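Local coordinates for protein Pts system, fructose-specific iiabc component (PDB 5DLE) that forms the cytoplasmic IIB domain of a fructose-specific phosphotransferase permease, which probably couples fructose uptake to its phosphorylation to fructose 1-phosphate, at residues A[12-18]-A[67-73]; A[26-30]-A[93-97]; A[83-89]-A[107-113]. One frame throughout, in Å; residues are numbered along the deposited sequence. Where two conformers were deposited one is given.

Interaction 1: A[12-18]-A[67-73]; sequences EKIVAVT and ASVVILA. With IMD (imidazole), chain E.
Strands 13-18 and 69-73 run parallel, their short axes 4.7 Å apart at closest approach and 18° from exact alignment. Val15 sits opposite Val70, Ala16 opposite Ile71, Val17 opposite Leu72 and Thr18 opposite Ala73. In the parallel pattern the amide and carbonyl of one residue reach two different neighbours: Val15 N donates to Val69 O over a longer 3.2 Å, whereas Val15 O receives Ile71 N at 2.9 Å, and Val17 bridges Ile71 and Ala73 in the same manner.

These are the two inner of four parallel strands, 44-50, 13-19, 69-74 and 88-91, in a IIB domain with the low-molecular-weight phosphotyrosine-phosphatase-like fold. On one face, Ile14 and Val69 run alongside each other, Ile14 CG1 3.6 Å from Val69 CG2, while Ile14 CG2 meets the end of Ile71, CD1. Helix 100-107 covers this face through Ile104 and Ser107. On the other, Val15 CG2 serves two neighbours: wedged between its own backbone N and carbonyl carbon (chi1 of CG1 -63°), it touches Ala67 CB and, at 3.7 Å, Val70 CG2. Farther along, Leu72 CD2 rests beside CB and CG2 of Val17.

Ahead of the strands the contact turns polar. Ser68 OG donates to the anti lone pair of Glu12 OE1 at 2.6 Å, and a water joins Ser68 OG to Lys13 N. The other carboxylate oxygen, Glu12 OE2, accepts N3 of an imidazole, probably from the crystallisation liquor, through a bent bond of 136°.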
# COMPACT_ATOMS: atom_id res chain seq x y z
N GLU A 12 -4.51 25.26 -18.27
CA GLU A 12 -3.53 24.41 -18.90
C GLU A 12 -3.72 22.96 -18.46
O GLU A 12 -4.28 22.67 -17.40
CB GLU A 12 -2.12 24.84 -18.53
CG GLU A 12 -1.78 26.24 -18.92
CD GLU A 12 -0.32 26.42 -18.75
OE1 GLU A 12 0.41 25.63 -19.38
OE2 GLU A 12 0.08 27.29 -17.95
N LYS A 13 -3.22 22.06 -19.29
CA LYS A 13 -3.42 20.62 -19.10
C LYS A 13 -2.11 19.95 -18.70
O LYS A 13 -1.06 20.18 -19.31
CB LYS A 13 -3.98 19.98 -20.37
CG LYS A 13 -5.42 20.49 -20.70
CD LYS A 13 -5.90 19.90 -22.00
CE LYS A 13 -7.28 20.42 -22.35
NZ LYS A 13 -7.89 19.61 -23.43
N ILE A 14 -2.19 19.09 -17.70
CA ILE A 14 -1.07 18.22 -17.33
C ILE A 14 -1.48 16.79 -17.68
O ILE A 14 -2.64 16.43 -17.49
CB ILE A 14 -0.74 18.34 -15.83
CG1 ILE A 14 -0.33 19.77 -15.48
CG2 ILE A 14 0.34 17.30 -15.40
CD1 ILE A 14 -0.07 20.01 -14.00
N VAL A 15 -0.55 15.99 -18.21
CA VAL A 15 -0.77 14.55 -18.21
C VAL A 15 0.31 13.89 -17.38
O VAL A 15 1.44 14.40 -17.25
CB VAL A 15 -0.83 13.94 -19.63
CG1 VAL A 15 -2.03 14.52 -20.39
CG2 VAL A 15 0.48 14.16 -20.40
N ALA A 16 -0.03 12.75 -16.79
CA ALA A 16 0.95 12.06 -15.97
C ALA A 16 0.83 10.56 -16.18
O ALA A 16 -0.24 10.05 -16.55
CB ALA A 16 0.76 12.37 -14.47
N VAL A 17 1.93 9.83 -15.89
CA VAL A 17 1.88 8.38 -15.76
C VAL A 17 2.44 8.06 -14.39
O VAL A 17 3.51 8.57 -14.03
CB VAL A 17 2.72 7.64 -16.83
CG1 VAL A 17 2.61 6.14 -16.65
CG2 VAL A 17 2.31 8.04 -18.25
N THR A 18 1.75 7.19 -13.64
CA THR A 18 2.33 6.69 -12.40
C THR A 18 2.50 5.19 -12.57
O THR A 18 1.64 4.50 -13.13
CB THR A 18 1.51 7.04 -11.18
OG1 THR A 18 0.26 6.32 -11.18
CG2 THR A 18 1.29 8.58 -11.11
N ALA A 67 -1.21 18.56 -23.84
CA ALA A 67 -0.65 18.82 -22.52
C ALA A 67 0.43 19.89 -22.56
O ALA A 67 1.23 19.95 -23.49
CB ALA A 67 -0.04 17.51 -21.98
N SER A 68 0.49 20.68 -21.48
CA SER A 68 1.59 21.61 -21.32
C SER A 68 2.84 20.90 -20.84
O SER A 68 3.96 21.30 -21.18
CB SER A 68 1.25 22.71 -20.32
OG SER A 68 0.24 23.54 -20.85
N VAL A 69 2.65 19.88 -20.01
CA VAL A 69 3.76 19.16 -19.38
C VAL A 69 3.35 17.70 -19.23
O VAL A 69 2.16 17.39 -19.12
CB VAL A 69 4.12 19.78 -18.01
CG1 VAL A 69 4.76 21.17 -18.19
CG2 VAL A 69 2.87 20.00 -17.19
N VAL A 70 4.35 16.82 -19.18
CA VAL A 70 4.17 15.40 -18.84
C VAL A 70 4.92 15.13 -17.54
O VAL A 70 6.11 15.42 -17.44
CB VAL A 70 4.74 14.49 -19.95
CG1 VAL A 70 4.63 13.02 -19.57
CG2 VAL A 70 4.06 14.76 -21.34
N ILE A 71 4.25 14.52 -16.56
CA ILE A 71 4.89 14.14 -15.30
C ILE A 71 4.90 12.62 -15.23
O ILE A 71 3.85 11.97 -15.33
CB ILE A 71 4.17 14.74 -14.08
CG1 ILE A 71 4.20 16.27 -14.16
CG2 ILE A 71 4.80 14.24 -12.74
CD1 ILE A 71 3.46 16.91 -13.02
N LEU A 72 6.09 12.04 -15.10
CA LEU A 72 6.22 10.58 -15.00
C LEU A 72 6.67 10.28 -13.59
O LEU A 72 7.77 10.67 -13.21
CB LEU A 72 7.25 10.06 -15.99
CG LEU A 72 6.99 10.38 -17.45
CD1 LEU A 72 8.07 9.77 -18.34
CD2 LEU A 72 5.55 9.99 -17.89
N ALA A 73 5.83 9.58 -12.83
CA ALA A 73 6.20 9.21 -11.48
C ALA A 73 6.31 7.68 -11.51
O ALA A 73 5.31 6.97 -11.35
CB ALA A 73 5.16 9.72 -10.47
N1 IMD E . 3.66 27.78 -15.29
C2 IMD E . 2.49 27.42 -15.88
N3 IMD E . 2.64 27.52 -17.22
C4 IMD E . 3.90 27.94 -17.49
C5 IMD E . 4.55 28.10 -16.27
O HOH W 1 -2.05 22.75 -22.05

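Interaction 2: A[26-30]-A[93-97]; sequences HTYIA and TVKAI
Helical segments 26-30 and 93-97 run in broadly the same direction, 31° apart, with axes 9.3 Å from each other at closest approach; the backbones come nearest at Ala30 and Ile97, whose CA atoms are 5.1 Å apart. In His26 a chi1 of -79° sets CG beside the backbone N and swings the ring toward 93-97; the turn about CB-CG then brings ND1 to the Thr93 hydroxyl, and His26 ND1 donates to Thr93 OG1 over 3.1 Å. The acceptor lies 10° out of the ring plane, so the bond meets the imidazole at its edge and restrains the ring's rotation. Thr93 OG1 also hydrogen-bonds Asp75 OD2, so two partners hold the hydroxyl. Both side chains touch Cys20, probably the phosphorylated cysteine of this IIB domain.

Both helices pack on the same side of the sheet in this phosphatase-like fold, helix 25-40 following the first strand and helix 93-98 the last. Above one face of the imidazole, displaced toward the rim, lies Ile97 CD1, 4.1 Å from His26 CG. The His26 ring also stacks on His26 of a second subunit, and Val22 of that subunit packs against both His26 and Ile97 at this interface.

Deeper in, Ile97 is the main apolar group. Its CG1 lies 3.7 Å from Ala30 CA, over the helix backbone, and 3.9 Å from Ile29 CG2, the branch that stands anti to the Ile29 backbone N. The small side chain of Ala30 permits this close approach, with Ala30 CB also facing Ala96 CB at 4.4 Å.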
# COMPACT_ATOMS: atom_id res chain seq x y z
N HIS A 26 1.54 2.54 -4.25
CA HIS A 26 2.29 3.71 -4.73
C HIS A 26 1.74 4.25 -6.04
O HIS A 26 1.70 5.47 -6.23
CB HIS A 26 3.78 3.43 -4.89
CG HIS A 26 4.52 3.47 -3.59
ND1 HIS A 26 5.84 3.85 -3.51
CD2 HIS A 26 4.15 3.12 -2.34
CE1 HIS A 26 6.25 3.73 -2.25
NE2 HIS A 26 5.25 3.29 -1.52
N THR A 27 1.33 3.36 -6.95
CA THR A 27 0.75 3.82 -8.22
C THR A 27 -0.44 4.73 -7.96
O THR A 27 -0.53 5.83 -8.57
CB THR A 27 0.29 2.60 -9.02
OG1 THR A 27 1.45 1.85 -9.37
CG2 THR A 27 -0.45 2.99 -10.28
N TYR A 28 -1.34 4.30 -7.08
CA TYR A 28 -2.57 5.07 -6.87
C TYR A 28 -2.35 6.24 -5.94
O TYR A 28 -3.01 7.29 -6.09
CB TYR A 28 -3.70 4.15 -6.32
CG TYR A 28 -4.44 3.45 -7.44
CD1 TYR A 28 -3.92 2.35 -8.06
CD2 TYR A 28 -5.62 3.98 -7.94
CE1 TYR A 28 -4.55 1.73 -9.12
CE2 TYR A 28 -6.25 3.39 -9.00
CZ TYR A 28 -5.72 2.28 -9.58
OH TYR A 28 -6.36 1.68 -10.65
N ILE A 29 -1.47 6.10 -4.93
CA ILE A 29 -1.23 7.26 -4.08
C ILE A 29 -0.60 8.38 -4.91
O ILE A 29 -0.99 9.55 -4.79
CB ILE A 29 -0.34 6.89 -2.88
CG1 ILE A 29 -1.09 5.92 -1.96
CG2 ILE A 29 -0.02 8.16 -2.06
CD1 ILE A 29 -0.14 5.24 -0.94
N ALA A 30 0.44 8.05 -5.71
CA ALA A 30 1.06 9.07 -6.54
C ALA A 30 0.03 9.70 -7.46
O ALA A 30 -0.00 10.94 -7.62
CB ALA A 30 2.22 8.48 -7.34
N THR A 93 8.14 7.34 -7.66
CA THR A 93 6.86 7.50 -6.95
C THR A 93 7.03 8.09 -5.56
O THR A 93 6.19 8.87 -5.12
CB THR A 93 6.04 6.21 -6.90
OG1 THR A 93 6.70 5.19 -6.14
CG2 THR A 93 5.63 5.71 -8.28
N VAL A 94 8.11 7.73 -4.83
CA VAL A 94 8.35 8.31 -3.51
C VAL A 94 8.43 9.83 -3.60
O VAL A 94 7.85 10.55 -2.79
CB VAL A 94 9.63 7.69 -2.91
CG1 VAL A 94 10.11 8.51 -1.76
CG2 VAL A 94 9.32 6.29 -2.44
N LYS A 95 9.18 10.35 -4.59
CA LYS A 95 9.32 11.81 -4.68
C LYS A 95 7.99 12.45 -5.07
O LYS A 95 7.62 13.49 -4.52
CB LYS A 95 10.41 12.16 -5.67
N ALA A 96 7.26 11.82 -5.99
CA ALA A 96 5.96 12.38 -6.39
C ALA A 96 4.99 12.40 -5.22
O ALA A 96 4.15 13.31 -5.09
CB ALA A 96 5.39 11.57 -7.55
N ILE A 97 5.06 11.40 -4.35
CA ILE A 97 4.15 11.34 -3.21
C ILE A 97 4.54 12.32 -2.13
O ILE A 97 3.67 12.95 -1.52
CB ILE A 97 4.10 9.90 -2.67
CG1 ILE A 97 3.38 9.03 -3.70
CG2 ILE A 97 3.40 9.86 -1.29
CD1 ILE A 97 3.56 7.49 -3.43

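Interaction 3: A[83-89]-A[107-113]; sequences FEGKRVY and SFNAPVF
Arg87 lies along the C-terminal tail and Phe113 meets the Phe83-Glu84 end of 83-89 with its ring edge, so the last residues of the IIB domain, beyond helix 100-107, are bound beside the edge strand 88-91 of its phosphatase-like fold. Arg87 is extended from CG to NE and runs across Ala110 O, to which NH1 donates at 2.8 Å. The acceptor is near the guanidinium plane, whereas the donor stands above the carbonyl plane of Ala110, away from its lone pairs. A second carbonyl, Phe108 O, lies over one face of the guanidinium, offset toward the rim; its 3.5 Å approach to Arg87 NE has too poor an angle for a hydrogen bond. Nearer the backbone, Arg87 CG meets Val112 CG2, the two side chains slanting across each other.

Tyr89 CB lies 3.8 Å from Ala110 CB and close to Ser107 CB. With CG anti to the backbone N (chi1 -164°), the Tyr89 ring lies obliquely by Ser107 CA, while its hydroxyl bonds Glu106. Val88 meets the tail from its CG2 branch, 3.6 Å from Phe113 CB. In the edge contact of the Phe113 ring, CD2 is 4.0 Å from Phe83 C.

Between these side chains the backbones form a single bridge at Arg87 and Val112: Phe113 N donates to Lys86 O and Val88 N, over 3.2 Å, to Pro111 O. One water donates to both Val88 O and Pro111 O. Gly85 at phi 88° fills the third position of the type II turn from Phe83 to Lys86, where glycine is favoured, and Gly85 N points almost straight (176°) at the terminal carboxylate atom Phe113 OXT, 2.8 Å away.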
# COMPACT_ATOMS: atom_id res chain seq x y z
N PHE A 83 6.24 10.71 -25.72
CA PHE A 83 6.34 12.04 -25.14
C PHE A 83 7.40 12.93 -25.81
O PHE A 83 7.69 14.02 -25.31
CB PHE A 83 6.64 11.93 -23.64
CG PHE A 83 5.68 11.04 -22.90
CD1 PHE A 83 4.31 11.32 -22.90
CD2 PHE A 83 6.15 9.95 -22.22
CE1 PHE A 83 3.42 10.52 -22.20
CE2 PHE A 83 5.25 9.10 -21.54
CZ PHE A 83 3.88 9.41 -21.53
N GLU A 84 7.99 12.47 -26.91
CA GLU A 84 8.94 13.32 -27.63
C GLU A 84 8.33 14.69 -27.95
O GLU A 84 7.17 14.80 -28.35
CB GLU A 84 9.36 12.65 -28.94
CG GLU A 84 10.37 11.55 -28.69
CD GLU A 84 10.87 10.95 -29.99
OE1 GLU A 84 10.45 11.42 -31.08
OE2 GLU A 84 11.69 10.01 -29.91
N GLY A 85 9.13 15.74 -27.74
CA GLY A 85 8.69 17.09 -28.06
C GLY A 85 7.94 17.76 -26.93
O GLY A 85 7.60 18.92 -27.05
N LYS A 86 7.66 17.04 -25.84
CA LYS A 86 6.99 17.58 -24.65
C LYS A 86 8.00 17.81 -23.54
O LYS A 86 9.01 17.11 -23.45
CB LYS A 86 5.92 16.61 -24.12
CG LYS A 86 5.01 15.95 -25.17
CD LYS A 86 4.10 16.98 -25.90
CE LYS A 86 3.28 17.81 -24.90
NZ LYS A 86 2.13 18.55 -25.63
N ARG A 87 7.71 18.78 -22.69
CA ARG A 87 8.45 18.87 -21.44
C ARG A 87 8.07 17.67 -20.59
O ARG A 87 6.88 17.43 -20.36
CB ARG A 87 8.13 20.15 -20.68
CG ARG A 87 8.55 21.42 -21.42
CD ARG A 87 8.41 22.57 -20.43
NE ARG A 87 8.74 23.88 -21.01
CZ ARG A 87 9.90 24.47 -20.85
NH1 ARG A 87 10.86 23.88 -20.14
NH2 ARG A 87 10.09 25.68 -21.38
N VAL A 88 9.07 16.93 -20.11
CA VAL A 88 8.82 15.72 -19.33
C VAL A 88 9.61 15.83 -18.03
O VAL A 88 10.83 16.03 -18.05
CB VAL A 88 9.22 14.45 -20.10
CG1 VAL A 88 9.03 13.21 -19.20
CG2 VAL A 88 8.41 14.28 -21.39
N TYR A 89 8.90 15.68 -16.90
CA TYR A 89 9.51 15.70 -15.58
C TYR A 89 9.36 14.31 -15.02
O TYR A 89 8.23 13.88 -14.70
CB TYR A 89 8.83 16.72 -14.69
CG TYR A 89 9.63 17.05 -13.47
CD1 TYR A 89 11.01 17.15 -13.52
CD2 TYR A 89 9.00 17.26 -12.28
CE1 TYR A 89 11.73 17.45 -12.37
CE2 TYR A 89 9.72 17.57 -11.13
CZ TYR A 89 11.06 17.66 -11.18
OH TYR A 89 11.73 17.97 -10.02
N SER A 107 7.59 21.06 -12.86
CA SER A 107 7.43 20.37 -14.13
C SER A 107 7.36 21.35 -15.30
O SER A 107 7.76 21.00 -16.40
CB SER A 107 6.19 19.47 -14.13
OG SER A 107 5.01 20.26 -14.10
N PHE A 108 6.89 22.56 -15.06
CA PHE A 108 6.76 23.51 -16.15
C PHE A 108 8.10 24.05 -16.62
O PHE A 108 8.16 24.71 -17.67
CB PHE A 108 5.84 24.64 -15.70
CG PHE A 108 4.44 24.21 -15.60
CD1 PHE A 108 3.94 23.67 -14.41
CD2 PHE A 108 3.62 24.26 -16.72
CE1 PHE A 108 2.64 23.23 -14.33
CE2 PHE A 108 2.30 23.82 -16.67
CZ PHE A 108 1.80 23.28 -15.46
N ASN A 109 9.17 23.80 -15.87
CA ASN A 109 10.52 24.14 -16.29
C ASN A 109 11.32 22.93 -16.73
O ASN A 109 12.52 23.05 -16.94
CB ASN A 109 11.27 24.87 -15.17
CG ASN A 109 10.57 26.14 -14.74
OD1 ASN A 109 10.31 26.34 -13.56
ND2 ASN A 109 10.26 26.98 -15.71
N ALA A 110 10.68 21.76 -16.81
CA ALA A 110 11.37 20.52 -17.13
C ALA A 110 11.88 20.55 -18.57
O ALA A 110 11.31 21.23 -19.43
CB ALA A 110 10.43 19.34 -16.92
N PRO A 111 12.95 19.82 -18.87
CA PRO A 111 13.49 19.86 -20.23
C PRO A 111 12.57 19.19 -21.23
O PRO A 111 11.83 18.25 -20.92
CB PRO A 111 14.82 19.10 -20.10
CG PRO A 111 15.22 19.30 -18.68
CD PRO A 111 13.91 19.22 -17.92
N VAL A 112 12.63 19.70 -22.47
CA VAL A 112 11.89 19.06 -23.56
C VAL A 112 12.55 17.74 -23.91
O VAL A 112 13.77 17.67 -24.13
CB VAL A 112 11.80 20.02 -24.76
CG1 VAL A 112 11.11 19.34 -25.94
CG2 VAL A 112 11.04 21.23 -24.32
N PHE A 113 11.75 16.68 -23.94
CA PHE A 113 12.24 15.32 -24.19
C PHE A 113 12.44 15.06 -25.69
O PHE A 113 13.46 14.47 -26.04
CB PHE A 113 11.27 14.30 -23.59
CG PHE A 113 11.73 12.88 -23.69
CD1 PHE A 113 12.89 12.48 -23.05
CD2 PHE A 113 11.00 11.95 -24.42
CE1 PHE A 113 13.33 11.14 -23.14
CE2 PHE A 113 11.42 10.63 -24.53
CZ PHE A 113 12.60 10.22 -23.89
OXT PHE A 113 11.65 15.42 -26.60
O HOH W 2 12.82 15.82 -20.43

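How the interactions relate
From the N terminus, strand 13-19 pairs with 69-74 in interaction 1, closing a loop that takes in helix 25-40 and strand 44-50. Interaction 2 crosses it: segment 26-30 lies within that loop, but its partner 93-97 follows strand 88-91. Interaction 3 opens after interaction 1 has closed and crosses interaction 2, since 93-97 falls between 83-89 and 107-113. Direct contacts join them. Thr18 OG1 bonds Thr27 O, and Ala73 CB packs on Ala96 CB, seating the helix pair on the central strands; Val70 O bonds Tyr89 N, adding the edge strand. Interactions 2 and 3 lie on opposite sides of the chain's centre, about 19 Å apart between centres.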